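Local coordinates for alkyl hydroperoxide reductase AhpD (Deinococcus radiodurans R1, PDB 6K40), which probably reduces peroxides and is thought to contribute to antioxidant defence, as an AhpD-like member of the carboxymuconolactone decarboxylase family, at residues Pro44-Ala49 against Cys92-Val97; Asn76-Leu81 against Ser126-Ala131; Asn119-Glu124 against Tyr135-Thr140. All coordinates share one frame; numbering follows the deposited sequence.

Contact 1 of 3, residues Pro44-Ala49 against Cys92-Val97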
ATOM      1  N   PRO A  44       8.562  -0.984  20.069  1.00 21.72           N
ATOM      2  CA  PRO A  44       7.851  -0.255  19.011  1.00 21.68           C
ATOM      3  C   PRO A  44       8.026   1.250  19.142  1.00 22.58           C
ATOM      4  O   PRO A  44       7.887   1.819  20.228  1.00 24.00           O
ATOM      5  CB  PRO A  44       6.393  -0.673  19.221  1.00 20.94           C
ATOM      6  CG  PRO A  44       6.488  -2.034  19.826  1.00 21.35           C
ATOM      7  CD  PRO A  44       7.716  -2.011  20.701  1.00 21.42           C
ATOM      8  N   ASN A  45       8.342   1.897  18.017  1.00 19.96           N
ATOM      9  CA  ASN A  45       8.634   3.326  18.031  1.00 22.49           C
ATOM     10  C   ASN A  45       7.447   4.158  18.500  1.00 23.37           C
ATOM     11  O   ASN A  45       7.647   5.275  18.992  1.00 24.25           O
ATOM     12  CB  ASN A  45       9.083   3.787  16.642  1.00 22.33           C
ATOM     13  CG  ASN A  45      10.507   3.369  16.321  1.00 22.13           C
ATOM     14  OD1 ASN A  45      11.324   3.158  17.220  1.00 18.40           O
ATOM     15  ND2 ASN A  45      10.812   3.249  15.032  1.00 24.97           N
ATOM     16  N   VAL A  46       6.221   3.649  18.358  1.00 21.48           N
ATOM     17  CA  VAL A  46       5.071   4.372  18.893  1.00 23.07           C
ATOM     18  C   VAL A  46       5.161   4.449  20.413  1.00 24.22           C
ATOM     19  O   VAL A  46       4.818   5.474  21.017  1.00 24.52           O
ATOM     20  CB  VAL A  46       3.752   3.727  18.424  1.00 22.98           C
ATOM     21  CG1 VAL A  46       3.610   2.299  18.953  1.00 20.92           C
ATOM     22  CG2 VAL A  46       2.568   4.585  18.851  1.00 23.46           C
ATOM     23  N   PHE A  47       5.666   3.383  21.047  1.00 24.07           N
ATOM     24  CA  PHE A  47       5.815   3.359  22.499  1.00 24.90           C
ATOM     25  C   PHE A  47       6.779   4.430  22.984  1.00 25.48           C
ATOM     26  O   PHE A  47       6.704   4.853  24.142  1.00 24.07           O
ATOM     27  CB  PHE A  47       6.299   1.982  22.961  1.00 23.89           C
ATOM     28  CG  PHE A  47       5.262   0.899  22.857  1.00 21.21           C
ATOM     29  CD1 PHE A  47       3.961   1.191  22.482  1.00 19.31           C
ATOM     30  CD2 PHE A  47       5.594  -0.418  23.135  1.00 20.71           C
ATOM     31  CE1 PHE A  47       3.009   0.188  22.386  1.00 18.56           C
ATOM     32  CE2 PHE A  47       4.650  -1.423  23.042  1.00 19.44           C
ATOM     33  CZ  PHE A  47       3.355  -1.118  22.668  1.00 18.45           C
ATOM     34  N   ARG A  48       7.708   4.856  22.129  1.00 25.43           N
ATOM     35  CA  ARG A  48       8.618   5.941  22.473  1.00 26.38           C
ATOM     36  C   ARG A  48       8.020   7.300  22.136  1.00 25.67           C
ATOM     37  O   ARG A  48       8.063   8.222  22.957  1.00 26.20           O
ATOM     38  CB  ARG A  48       9.953   5.771  21.742  1.00 28.06           C
ATOM     39  CG  ARG A  48      10.722   4.515  22.103  1.00 29.93           C
ATOM     40  CD  ARG A  48      12.179   4.644  21.691  1.00 30.97           C
ATOM     41  NE  ARG A  48      12.918   3.405  21.905  1.00 32.62           N
ATOM     42  CZ  ARG A  48      13.432   3.032  23.073  1.00 34.53           C
ATOM     43  NH1 ARG A  48      13.292   3.803  24.143  1.00 33.76           N
ATOM     44  NH2 ARG A  48      14.089   1.885  23.172  1.00 36.71           N
ATOM     45  N   ALA A  49       7.445   7.429  20.940  1.00 23.34           N
ATOM     46  CA  ALA A  49       7.017   8.738  20.461  1.00 21.87           C
ATOM     47  C   ALA A  49       5.753   9.213  21.169  1.00 22.73           C
ATOM     48  O   ALA A  49       5.712  10.331  21.697  1.00 23.52           O
ATOM     49  CB  ALA A  49       6.807   8.691  18.949  1.00 21.28           C
ATOM     50  N   CYS A  92      -1.441   5.807   6.205  1.00 16.64           N
ATOM     51  CA  CYS A  92      -0.562   5.915   7.361  1.00 18.71           C
ATOM     52  C   CYS A  92       0.526   4.852   7.256  1.00 17.79           C
ATOM     53  O   CYS A  92       0.231   3.654   7.320  1.00 18.60           O
ATOM     54  CB  CYS A  92      -1.358   5.754   8.657  1.00 21.12           C
ATOM     55  SG  CYS A  92      -0.331   5.693  10.129  1.00 23.85           S
ATOM     56  N   VAL A  93       1.776   5.295   7.100  1.00 17.69           N
ATOM     57  CA  VAL A  93       2.871   4.361   6.851  1.00 17.35           C
ATOM     58  C   VAL A  93       3.139   3.500   8.079  1.00 19.68           C
ATOM     59  O   VAL A  93       3.358   2.288   7.965  1.00 19.52           O
ATOM     60  CB  VAL A  93       4.132   5.120   6.406  1.00 18.74           C
ATOM     61  CG1 VAL A  93       5.340   4.198   6.408  1.00 16.03           C
ATOM     62  CG2 VAL A  93       3.922   5.728   5.029  1.00 19.23           C
ATOM     63  N   TYR A  94       3.142   4.108   9.269  1.00 21.36           N
ATOM     64  CA  TYR A  94       3.406   3.345  10.485  1.00 21.78           C
ATOM     65  C   TYR A  94       2.423   2.191  10.618  1.00 24.05           C
ATOM     66  O   TYR A  94       2.825   1.024  10.760  1.00 26.33           O
ATOM     67  CB  TYR A  94       3.333   4.247  11.723  1.00 20.20           C
ATOM     68  CG  TYR A  94       3.851   3.573  12.983  1.00 19.44           C
ATOM     69  CD1 TYR A  94       3.093   2.618  13.659  1.00 19.32           C
ATOM     70  CD2 TYR A  94       5.107   3.881  13.485  1.00 18.15           C
ATOM     71  CE1 TYR A  94       3.575   1.994  14.800  1.00 18.94           C
ATOM     72  CE2 TYR A  94       5.595   3.266  14.622  1.00 17.22           C
ATOM     73  CZ  TYR A  94       4.827   2.328  15.274  1.00 18.69           C
ATOM     74  OH  TYR A  94       5.313   1.717  16.402  1.00 19.49           O
ATOM     75  N   CYS A  95       1.124   2.502  10.571  1.00 21.11           N
ATOM     76  CA  CYS A  95       0.128   1.463  10.781  1.00 21.31           C
ATOM     77  C   CYS A  95       0.097   0.493   9.609  1.00 19.63           C
ATOM     78  O   CYS A  95      -0.007  -0.718   9.814  1.00 20.03           O
ATOM     79  CB  CYS A  95      -1.249   2.098  11.008  1.00 23.97           C
ATOM     80  SG  CYS A  95      -1.389   3.138  12.485  1.00 27.16           S
ATOM     81  N   ALA A  96       0.282   0.991   8.385  1.00 19.27           N
ATOM     82  CA  ALA A  96       0.352   0.097   7.232  1.00 18.27           C
ATOM     83  C   ALA A  96       1.446  -0.944   7.413  1.00 18.64           C
ATOM     84  O   ALA A  96       1.184  -2.145   7.344  1.00 19.75           O
ATOM     85  CB  ALA A  96       0.575   0.888   5.939  1.00 17.45           C
ATOM     86  N   VAL A  97       2.667  -0.503   7.714  1.00 18.52           N
ATOM     87  CA  VAL A  97       3.787  -1.434   7.828  1.00 19.47           C
ATOM     88  C   VAL A  97       3.578  -2.399   8.993  1.00 21.60           C
ATOM     89  O   VAL A  97       3.632  -3.627   8.823  1.00 23.26           O
ATOM     90  CB  VAL A  97       5.110  -0.661   7.964  1.00 19.12           C
ATOM     91  CG1 VAL A  97       6.250  -1.611   8.281  1.00 16.07           C
ATOM     92  CG2 VAL A  97       5.398   0.121   6.687  1.00 18.41           C
TER
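Tyr94 reaches across from helix 93-107 to meet Val46 and Asn45 of the short helix 45-49. Its CB points at that helix. CG lies anti to the backbone N (chi1 -169°), which sends the ring straight into the gap between the two helices. Further out, the ring carbons divide. Tyr94 CE2 meets Asn45 CB at 4.1 Å, at the ring edge and near its plane. On the other branch, Tyr94 CE1 is 4.0 Å from Val46 CB. Tyr94 sits between the two cysteines of a Cys-Val-Tyr-Cys sequence, the CXXC motif of AhpD-like proteins and probably the redox-active pair, as in AhpD. Here Cys92 SG caps the helix by accepting from Cys95 N, at 3.5 Å. Val118 of the second subunit packs on Val93 of this turn. Further along the ring, Tyr94 CZ approaches Val46 CB to 3.6 Å. At the tip, Tyr94 OH accepts a hydrogen bond from Val46 N at 2.9 Å, with an N-H...O angle of 150°. Tyr94 OH is also crowded by Val46 CG1 at 3.1 Å, a tight fit. Pro44 CB borders Tyr94 OH at a looser 3.9 Å. Asn45 N also lies close to the hydroxyl but bonds to Asn189 OD1 instead. A glycerol molecule rests against the Val46 side chain.

Contact 2 of 3, residues Asn76-Leu81 against Ser126-Ala131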
ATOM      1  N   ASN A  76      -7.705 -12.387  15.730  1.00 22.05           N
ATOM      2  CA  ASN A  76      -6.632 -11.441  15.440  1.00 24.63           C
ATOM      3  C   ASN A  76      -6.519 -11.170  13.944  1.00 25.41           C
ATOM      4  O   ASN A  76      -6.241 -10.036  13.531  1.00 26.08           O
ATOM      5  CB  ASN A  76      -5.308 -11.962  15.996  1.00 25.71           C
ATOM      6  CG  ASN A  76      -5.248 -11.890  17.508  1.00 27.65           C
ATOM      7  OD1 ASN A  76      -5.374 -12.905  18.193  1.00 30.02           O
ATOM      8  ND2 ASN A  76      -5.061 -10.687  18.038  1.00 25.95           N
ATOM      9  N   ALA A  77      -6.737 -12.194  13.115  1.00 22.02           N
ATOM     10  CA  ALA A  77      -6.631 -12.013  11.669  1.00 24.28           C
ATOM     11  C   ALA A  77      -7.669 -11.020  11.160  1.00 24.86           C
ATOM     12  O   ALA A  77      -7.364 -10.173  10.314  1.00 25.17           O
ATOM     13  CB  ALA A  77      -6.775 -13.357  10.953  1.00 24.52           C
ATOM     14  N   GLU A  78      -8.901 -11.101  11.672  1.00 25.72           N
ATOM     15  CA  GLU A  78      -9.944 -10.171  11.248  1.00 25.21           C
ATOM     16  C   GLU A  78      -9.625  -8.746  11.685  1.00 21.80           C
ATOM     17  O   GLU A  78      -9.820  -7.791  10.917  1.00 23.04           O
ATOM     18  CB  GLU A  78     -11.295 -10.614  11.814  1.00 27.17           C
ATOM     19  CG  GLU A  78     -12.057 -11.579  10.924  1.00 30.85           C
ATOM     20  CD  GLU A  78     -12.968 -12.511  11.709  1.00 33.84           C
ATOM     21  OE1 GLU A  78     -12.842 -12.567  12.954  1.00 34.42           O
ATOM     22  OE2 GLU A  78     -13.809 -13.190  11.078  1.00 34.78           O
ATOM     23  N   ARG A  79      -9.127  -8.584  12.913  1.00 19.99           N
ATOM     24  CA  ARG A  79      -8.775  -7.252  13.392  1.00 19.41           C
ATOM     25  C   ARG A  79      -7.650  -6.655  12.559  1.00 18.72           C
ATOM     26  O   ARG A  79      -7.684  -5.468  12.219  1.00 17.98           O
ATOM     27  CB  ARG A  79      -8.360  -7.310  14.860  1.00 19.90           C
ATOM     28  CG  ARG A  79      -9.480  -7.552  15.843  1.00 21.28           C
ATOM     29  CD  ARG A  79      -9.000  -8.516  16.899  1.00 24.56           C
ATOM     30  NE  ARG A  79      -9.426  -8.134  18.234  1.00 29.13           N
ATOM     31  CZ  ARG A  79      -9.044  -8.761  19.339  1.00 32.04           C
ATOM     32  NH1 ARG A  79      -8.224  -9.802  19.267  1.00 32.20           N
ATOM     33  NH2 ARG A  79      -9.481  -8.345  20.519  1.00 33.73           N
ATOM     34  N   GLU A  80      -6.650  -7.470  12.207  1.00 17.50           N
ATOM     35  CA  GLU A  80      -5.557  -6.960  11.388  1.00 18.51           C
ATOM     36  C   GLU A  80      -6.004  -6.692   9.959  1.00 18.08           C
ATOM     37  O   GLU A  80      -5.482  -5.779   9.315  1.00 18.15           O
ATOM     38  CB  GLU A  80      -4.377  -7.935  11.405  1.00 21.27           C
ATOM     39  CG  GLU A  80      -3.775  -8.174  12.791  1.00 23.58           C
ATOM     40  CD  GLU A  80      -3.329  -6.895  13.491  1.00 23.89           C
ATOM     41  OE1 GLU A  80      -3.017  -5.900  12.798  1.00 23.09           O
ATOM     42  OE2 GLU A  80      -3.275  -6.892  14.741  1.00 23.28           O
ATOM     43  N   LEU A  81      -6.980  -7.450   9.455  1.00 19.41           N
ATOM     44  CA  LEU A  81      -7.548  -7.144   8.146  1.00 21.11           C
ATOM     45  C   LEU A  81      -8.185  -5.760   8.149  1.00 20.42           C
ATOM     46  O   LEU A  81      -7.921  -4.930   7.263  1.00 21.40           O
ATOM     47  CB  LEU A  81      -8.572  -8.218   7.771  1.00 22.26           C
ATOM     48  CG  LEU A  81      -9.326  -8.100   6.448  1.00 23.10           C
ATOM     49  CD1 LEU A  81      -8.396  -8.396   5.290  1.00 22.00           C
ATOM     50  CD2 LEU A  81     -10.513  -9.051   6.429  1.00 22.57           C
ATOM     51  N   SER A 126     -13.108 -14.068   1.515  1.00 25.02           N
ATOM     52  CA  SER A 126     -14.385 -14.702   1.799  1.00 27.21           C
ATOM     53  C   SER A 126     -15.504 -13.660   1.754  1.00 28.39           C
ATOM     54  O   SER A 126     -15.263 -12.456   1.664  1.00 28.73           O
ATOM     55  CB  SER A 126     -14.345 -15.385   3.163  1.00 28.18           C
ATOM     56  OG  SER A 126     -14.406 -14.431   4.212  1.00 27.15           O
ATOM     57  N   GLU A 127     -16.748 -14.126   1.861  1.00 28.90           N
ATOM     58  CA  GLU A 127     -17.852 -13.175   1.790  1.00 31.27           C
ATOM     59  C   GLU A 127     -17.904 -12.339   3.061  1.00 28.27           C
ATOM     60  O   GLU A 127     -18.243 -11.147   3.025  1.00 28.28           O
ATOM     61  CB  GLU A 127     -19.181 -13.907   1.606  1.00 36.57           C
ATOM     62  CG  GLU A 127     -19.635 -14.184   0.188  1.00 42.83           C
ATOM     63  CD  GLU A 127     -20.494 -15.423   0.163  1.00 49.66           C
ATOM     64  OE1 GLU A 127     -21.176 -15.672  -0.853  1.00 51.77           O
ATOM     65  OE2 GLU A 127     -20.427 -16.166   1.168  1.00 52.83           O
ATOM     66  N   ARG A 128     -17.511 -12.941   4.186  1.00 26.05           N
ATOM     67  CA  ARG A 128     -17.441 -12.196   5.433  1.00 24.75           C
ATOM     68  C   ARG A 128     -16.329 -11.160   5.389  1.00 22.53           C
ATOM     69  O   ARG A 128     -16.519 -10.023   5.835  1.00 22.92           O
ATOM     70  CB  ARG A 128     -17.238 -13.160   6.598  1.00 24.82           C
ATOM     71  CG  ARG A 128     -16.825 -12.484   7.886  1.00 24.94           C
ATOM     72  CD  ARG A 128     -16.401 -13.511   8.898  1.00 26.27           C
ATOM     73  NE  ARG A 128     -17.520 -13.939   9.725  1.00 28.56           N
ATOM     74  CZ  ARG A 128     -17.561 -13.796  11.043  1.00 25.92           C
ATOM     75  NH1 ARG A 128     -16.539 -13.236  11.675  1.00 24.46           N
ATOM     76  NH2 ARG A 128     -18.619 -14.216  11.724  1.00 23.79           N
ATOM     77  N   GLU A 129     -15.167 -11.529   4.842  1.00 23.20           N
ATOM     78  CA  GLU A 129     -14.077 -10.567   4.719  1.00 22.54           C
ATOM     79  C   GLU A 129     -14.466  -9.427   3.790  1.00 20.65           C
ATOM     80  O   GLU A 129     -14.137  -8.266   4.051  1.00 19.91           O
ATOM     81  CB  GLU A 129     -12.809 -11.262   4.221  1.00 22.70           C
ATOM     82  CG  GLU A 129     -12.206 -12.238   5.222  1.00 24.23           C
ATOM     83  CD  GLU A 129     -11.159 -13.148   4.605  1.00 26.95           C
ATOM     84  OE1 GLU A 129     -11.262 -13.451   3.394  1.00 27.99           O
ATOM     85  OE2 GLU A 129     -10.236 -13.570   5.334  1.00 27.20           O
ATOM     86  N   GLN A 130     -15.178  -9.740   2.704  1.00 21.96           N
ATOM     87  CA  GLN A 130     -15.645  -8.700   1.794  1.00 21.50           C
ATOM     88  C   GLN A 130     -16.592  -7.739   2.496  1.00 20.33           C
ATOM     89  O   GLN A 130     -16.469  -6.516   2.356  1.00 19.69           O
ATOM     90  CB  GLN A 130     -16.336  -9.331   0.589  1.00 23.75           C
ATOM     91  CG  GLN A 130     -15.403 -10.023  -0.373  1.00 27.42           C
ATOM     92  CD  GLN A 130     -16.148 -10.719  -1.488  1.00 29.35           C
ATOM     93  OE1 GLN A 130     -16.929 -10.098  -2.209  1.00 30.57           O
ATOM     94  NE2 GLN A 130     -15.912 -12.017  -1.637  1.00 30.37           N
ATOM     95  N   ALA A 131     -17.564  -8.279   3.240  1.00 20.74           N
ATOM     96  CA  ALA A 131     -18.500  -7.423   3.963  1.00 20.07           C
ATOM     97  C   ALA A 131     -17.771  -6.547   4.973  1.00 19.90           C
ATOM     98  O   ALA A 131     -18.032  -5.341   5.073  1.00 20.73           O
ATOM     99  CB  ALA A 131     -19.567  -8.273   4.653  1.00 20.44           C
TER
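Arg128 and Glu129, in the first turn of helix 127-141, face Glu78 and Leu81 on helix 76-90. The turn starts from Ser126, the N-cap residue. Ser126 OG accepts from Glu129 N at 3.1 Å, and this bond is nearly straight, at 165°. In return, Ser126 N donates to Glu129 OE1 at 2.7 Å, reaching that oxygen on its anti side. Next comes Arg128. Its CB does not point at helix 76-90, but the chain bends at chi3 (-91°) and brings the guanidinium across. Arg128 NH1 then forms a salt bridge with Glu78 OE2 at 2.8 Å. The N-H...O angle is 140°. NH1 comes from above the carboxylate plane of Glu78. Of the guanidinium nitrogens only NH1 bonds to Glu78, while NE and NH2 have partners elsewhere; it is one slanted bond and not a two-pronged pairing. Glu78 OE2 also lies 3.4 Å from Arg128 CD. The partner of Arg128 NE is Ala157 O, which helps fix the guanidinium. Glu129 follows with its aliphatic part. Glu129 CG packs on Leu81 CD2 at 3.8 Å and Glu129 CB on the same methyl at 3.9 Å, the two side chains crossing at about a right angle. The other carboxylate oxygen, Glu129 OE2, forms a salt bridge with Lys112. Glu129 thus serves the helix start with one oxygen, Lys112 with the other, and Leu81 with its methylenes. The reciprocal bonds of Ser126 and Glu129 are a capping box, here at the start of a helix that packs on helix 76-90 in the all-helical AhpD-like fold.

Contact 3 of 3, residues Asn119-Glu124 against Tyr135-Thr140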
ATOM      1  N   ASN A 119      -6.169  -2.740  -2.284  1.00 17.13           N
ATOM      2  CA  ASN A 119      -7.584  -2.729  -2.649  1.00 18.32           C
ATOM      3  C   ASN A 119      -8.168  -4.093  -2.324  1.00 18.20           C
ATOM      4  O   ASN A 119      -7.851  -5.079  -2.995  1.00 20.29           O
ATOM      5  CB  ASN A 119      -7.774  -2.396  -4.127  1.00 18.97           C
ATOM      6  CG  ASN A 119      -9.154  -1.845  -4.424  1.00 18.63           C
ATOM      7  OD1 ASN A 119     -10.123  -2.146  -3.723  1.00 18.39           O
ATOM      8  ND2 ASN A 119      -9.251  -1.034  -5.470  1.00 15.90           N
ATOM      9  N   TRP A 120      -9.023  -4.145  -1.302  1.00 15.94           N
ATOM     10  CA  TRP A 120      -9.658  -5.401  -0.926  1.00 18.18           C
ATOM     11  C   TRP A 120     -10.553  -5.949  -2.032  1.00 19.52           C
ATOM     12  O   TRP A 120     -10.816  -7.158  -2.058  1.00 18.97           O
ATOM     13  CB  TRP A 120     -10.464  -5.206   0.363  1.00 18.03           C
ATOM     14  CG  TRP A 120     -11.489  -4.130   0.247  1.00 15.85           C
ATOM     15  CD1 TRP A 120     -11.337  -2.819   0.575  1.00 15.64           C
ATOM     16  CD2 TRP A 120     -12.827  -4.269  -0.247  1.00 15.96           C
ATOM     17  NE1 TRP A 120     -12.499  -2.130   0.321  1.00 25.57           N
ATOM     18  CE2 TRP A 120     -13.428  -2.999  -0.187  1.00 26.18           C
ATOM     19  CE3 TRP A 120     -13.575  -5.347  -0.733  1.00 16.20           C
ATOM     20  CZ2 TRP A 120     -14.743  -2.776  -0.591  1.00 27.24           C
ATOM     21  CZ3 TRP A 120     -14.875  -5.124  -1.134  1.00 16.27           C
ATOM     22  CH2 TRP A 120     -15.448  -3.849  -1.061  1.00 16.11           C
ATOM     23  N   ARG A 121     -11.029  -5.091  -2.942  1.00 21.91           N
ATOM     24  CA  ARG A 121     -11.843  -5.565  -4.057  1.00 20.29           C
ATOM     25  C   ARG A 121     -11.048  -6.460  -4.996  1.00 21.30           C
ATOM     26  O   ARG A 121     -11.629  -7.314  -5.677  1.00 20.41           O
ATOM     27  CB  ARG A 121     -12.417  -4.385  -4.839  1.00 20.03           C
ATOM     28  CG  ARG A 121     -13.384  -3.520  -4.058  1.00 21.01           C
ATOM     29  CD  ARG A 121     -13.673  -2.224  -4.800  1.00 20.67           C
ATOM     30  NE  ARG A 121     -14.366  -1.252  -3.959  1.00 19.97           N
ATOM     31  CZ  ARG A 121     -13.754  -0.411  -3.134  1.00 19.61           C
ATOM     32  NH1 ARG A 121     -12.429  -0.418  -3.037  1.00 17.41           N
ATOM     33  NH2 ARG A 121     -14.466   0.441  -2.407  1.00 15.62           N
ATOM     34  N   GLN A 122      -9.727  -6.286  -5.046  1.00 22.29           N
ATOM     35  CA  GLN A 122      -8.869  -7.057  -5.934  1.00 22.91           C
ATOM     36  C   GLN A 122      -8.098  -8.138  -5.191  1.00 25.75           C
ATOM     37  O   GLN A 122      -7.046  -8.584  -5.662  1.00 26.70           O
ATOM     38  CB  GLN A 122      -7.907  -6.130  -6.675  1.00 19.49           C
ATOM     39  CG  GLN A 122      -8.608  -5.086  -7.518  1.00 18.28           C
ATOM     40  CD  GLN A 122      -7.698  -3.945  -7.896  1.00 17.95           C
ATOM     41  OE1 GLN A 122      -6.479  -4.087  -7.902  1.00 18.67           O
ATOM     42  NE2 GLN A 122      -8.286  -2.800  -8.216  1.00 18.75           N
ATOM     43  N   ALA A 123      -8.604  -8.571  -4.044  1.00 24.92           N
ATOM     44  CA  ALA A 123      -8.072  -9.718  -3.335  1.00 25.14           C
ATOM     45  C   ALA A 123      -9.110 -10.829  -3.376  1.00 25.23           C
ATOM     46  O   ALA A 123     -10.292 -10.593  -3.646  1.00 22.98           O
ATOM     47  CB  ALA A 123      -7.722  -9.369  -1.884  1.00 24.00           C
ATOM     48  N   GLU A 124      -8.662 -12.047  -3.104  1.00 27.55           N
ATOM     49  CA  GLU A 124      -9.573 -13.183  -3.023  1.00 30.06           C
ATOM     50  C   GLU A 124      -9.943 -13.351  -1.556  1.00 28.62           C
ATOM     51  O   GLU A 124      -9.191 -13.927  -0.768  1.00 28.60           O
ATOM     52  CB  GLU A 124      -8.951 -14.432  -3.634  1.00 34.57           C
ATOM     53  CG  GLU A 124      -9.312 -14.580  -5.112  1.00 41.16           C
ATOM     54  CD  GLU A 124      -8.273 -15.337  -5.909  1.00 47.66           C
ATOM     55  OE1 GLU A 124      -7.796 -14.789  -6.928  1.00 49.74           O
ATOM     56  OE2 GLU A 124      -7.943 -16.480  -5.526  1.00 50.28           O
ATOM     57  N   TYR A 135     -17.535  -2.458   4.788  1.00 19.84           N
ATOM     58  CA  TYR A 135     -17.988  -1.665   5.924  1.00 17.69           C
ATOM     59  C   TYR A 135     -16.869  -0.779   6.460  1.00 16.46           C
ATOM     60  O   TYR A 135     -17.092   0.400   6.764  1.00 15.55           O
ATOM     61  CB  TYR A 135     -18.529  -2.583   7.021  1.00 17.88           C
ATOM     62  CG  TYR A 135     -19.322  -1.850   8.077  1.00 18.27           C
ATOM     63  CD1 TYR A 135     -20.684  -1.622   7.918  1.00 18.89           C
ATOM     64  CD2 TYR A 135     -18.708  -1.383   9.232  1.00 16.42           C
ATOM     65  CE1 TYR A 135     -21.412  -0.949   8.884  1.00 19.90           C
ATOM     66  CE2 TYR A 135     -19.427  -0.710  10.202  1.00 17.80           C
ATOM     67  CZ  TYR A 135     -20.776  -0.496  10.023  1.00 18.80           C
ATOM     68  OH  TYR A 135     -21.489   0.176  10.986  1.00 17.29           O
ATOM     69  N   ALA A 136     -15.659  -1.331   6.590  1.00 16.55           N
ATOM     70  CA  ALA A 136     -14.531  -0.540   7.068  1.00 15.14           C
ATOM     71  C   ALA A 136     -14.248   0.629   6.137  1.00 16.73           C
ATOM     72  O   ALA A 136     -14.005   1.755   6.593  1.00 14.91           O
ATOM     73  CB  ALA A 136     -13.294  -1.425   7.212  1.00 15.15           C
ATOM     74  N   GLU A 137     -14.283   0.383   4.826  1.00 17.94           N
ATOM     75  CA  GLU A 137     -14.020   1.451   3.872  1.00 16.75           C
ATOM     76  C   GLU A 137     -15.082   2.537   3.958  1.00 16.08           C
ATOM     77  O   GLU A 137     -14.758   3.732   3.954  1.00 16.07           O
ATOM     78  CB  GLU A 137     -13.942   0.886   2.455  1.00 15.84           C
ATOM     79  CG  GLU A 137     -13.771   1.951   1.386  1.00 16.91           C
ATOM     80  CD  GLU A 137     -12.929   1.478   0.221  1.00 18.30           C
ATOM     81  OE1 GLU A 137     -12.248   0.441   0.356  1.00 19.04           O
ATOM     82  OE2 GLU A 137     -12.944   2.150  -0.830  1.00 19.33           O
ATOM     83  N   LYS A 138     -16.356   2.149   4.049  1.00 17.89           N
ATOM     84  CA  LYS A 138     -17.402   3.160   4.140  1.00 18.50           C
ATOM     85  C   LYS A 138     -17.276   3.970   5.425  1.00 18.70           C
ATOM     86  O   LYS A 138     -17.405   5.200   5.405  1.00 18.74           O
ATOM     87  CB  LYS A 138     -18.786   2.520   4.043  1.00 18.75           C
ATOM     88  CG  LYS A 138     -19.857   3.517   3.627  1.00 19.66           C
ATOM     89  CD  LYS A 138     -21.267   3.047   3.939  1.00 20.70           C
ATOM     90  CE  LYS A 138     -22.230   4.229   3.940  1.00 20.31           C
ATOM     91  NZ  LYS A 138     -23.632   3.844   3.628  1.00 20.82           N
ATOM     92  N   LEU A 139     -17.013   3.300   6.553  1.00 17.25           N
ATOM     93  CA  LEU A 139     -16.910   4.005   7.826  1.00 16.70           C
ATOM     94  C   LEU A 139     -15.683   4.906   7.875  1.00 16.79           C
ATOM     95  O   LEU A 139     -15.698   5.935   8.561  1.00 16.81           O
ATOM     96  CB  LEU A 139     -16.890   3.007   8.985  1.00 17.34           C
ATOM     97  CG  LEU A 139     -16.978   3.579  10.406  1.00 18.63           C
ATOM     98  CD1 LEU A 139     -18.187   4.488  10.562  1.00 19.57           C
ATOM     99  CD2 LEU A 139     -17.019   2.462  11.436  1.00 18.73           C
ATOM    100  N   THR A 140     -14.619   4.546   7.153  1.00 16.56           N
ATOM    101  CA  THR A 140     -13.435   5.396   7.115  1.00 15.52           C
ATOM    102  C   THR A 140     -13.639   6.602   6.205  1.00 16.15           C
ATOM    103  O   THR A 140     -13.286   7.728   6.576  1.00 15.57           O
ATOM    104  CB  THR A 140     -12.219   4.591   6.654  1.00 15.16           C
ATOM    105  OG1 THR A 140     -11.969   3.526   7.579  1.00 17.12           O
ATOM    106  CG2 THR A 140     -10.984   5.482   6.575  1.00 14.55           C
TER
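Glu137 OE2 is gripped by Arg121 from the same chain and by Arg91 of the second subunit. Within the chain, Arg121 NH2 donates to Glu137 OE2 at 2.8 Å along an almost straight line (171°). Arg121 NH1 adds a weak bond to the same oxygen. The oxygen lies in the guanidinium plane, yet NH2 stands well above the carboxylate plane, and the two flat groups are turned 80° apart. The other oxygen, Glu137 OE1, takes a short bond of 2.6 Å from Trp120 NE1. Glu137 OE1 sits at the indole edge, close to the ring plane, and again the donor is above the carboxylate. Trp120 CG is placed between its backbone N and carbonyl carbon (chi1 57°), and the indole NH thereby faces helix 127-141. Its ring also packs against Arg121: Trp120 CZ2 lies 3.5 Å above the guanidinium plane of Arg121, over its centre. Asn119 steadies the arginine further. Asn119 OD1 accepts from Arg121 N at 3.2 Å, an Asx turn, and from Arg121 NH1 at 3.0 Å, the two donors arriving from opposite faces of the amide. Asn119 ND2 bonds to Arg91 O of the second subunit. Both oxygens of the buried Glu137 are therefore satisfied, and two arginines share its charge across the dimer interface. Such surroundings would probably favour the ionised carboxylate.

Contacts 2 and 3 are neighbours. Their centres are 10 Å apart, both use helix 127-141, and they touch where Gln130 O packs on Trp120 CZ3 at 4.1 Å. Contact 1 lies on the opposite side of the chain's centre, with its centre 22 Å from each of the others. Helices 76-90 and 93-107 follow each other in the chain and so connect contact 2 to contact 1. Glu80 of the former bonds to His99 of the latter, one turn beyond the probable redox site, consistent with the Glu-His pair that serves the CXXC cysteines in AhpD. The dimer brings contacts 1 and 3 together: Gln122 OE1 of one subunit accepts from Val93 N, inside the motif, of the other.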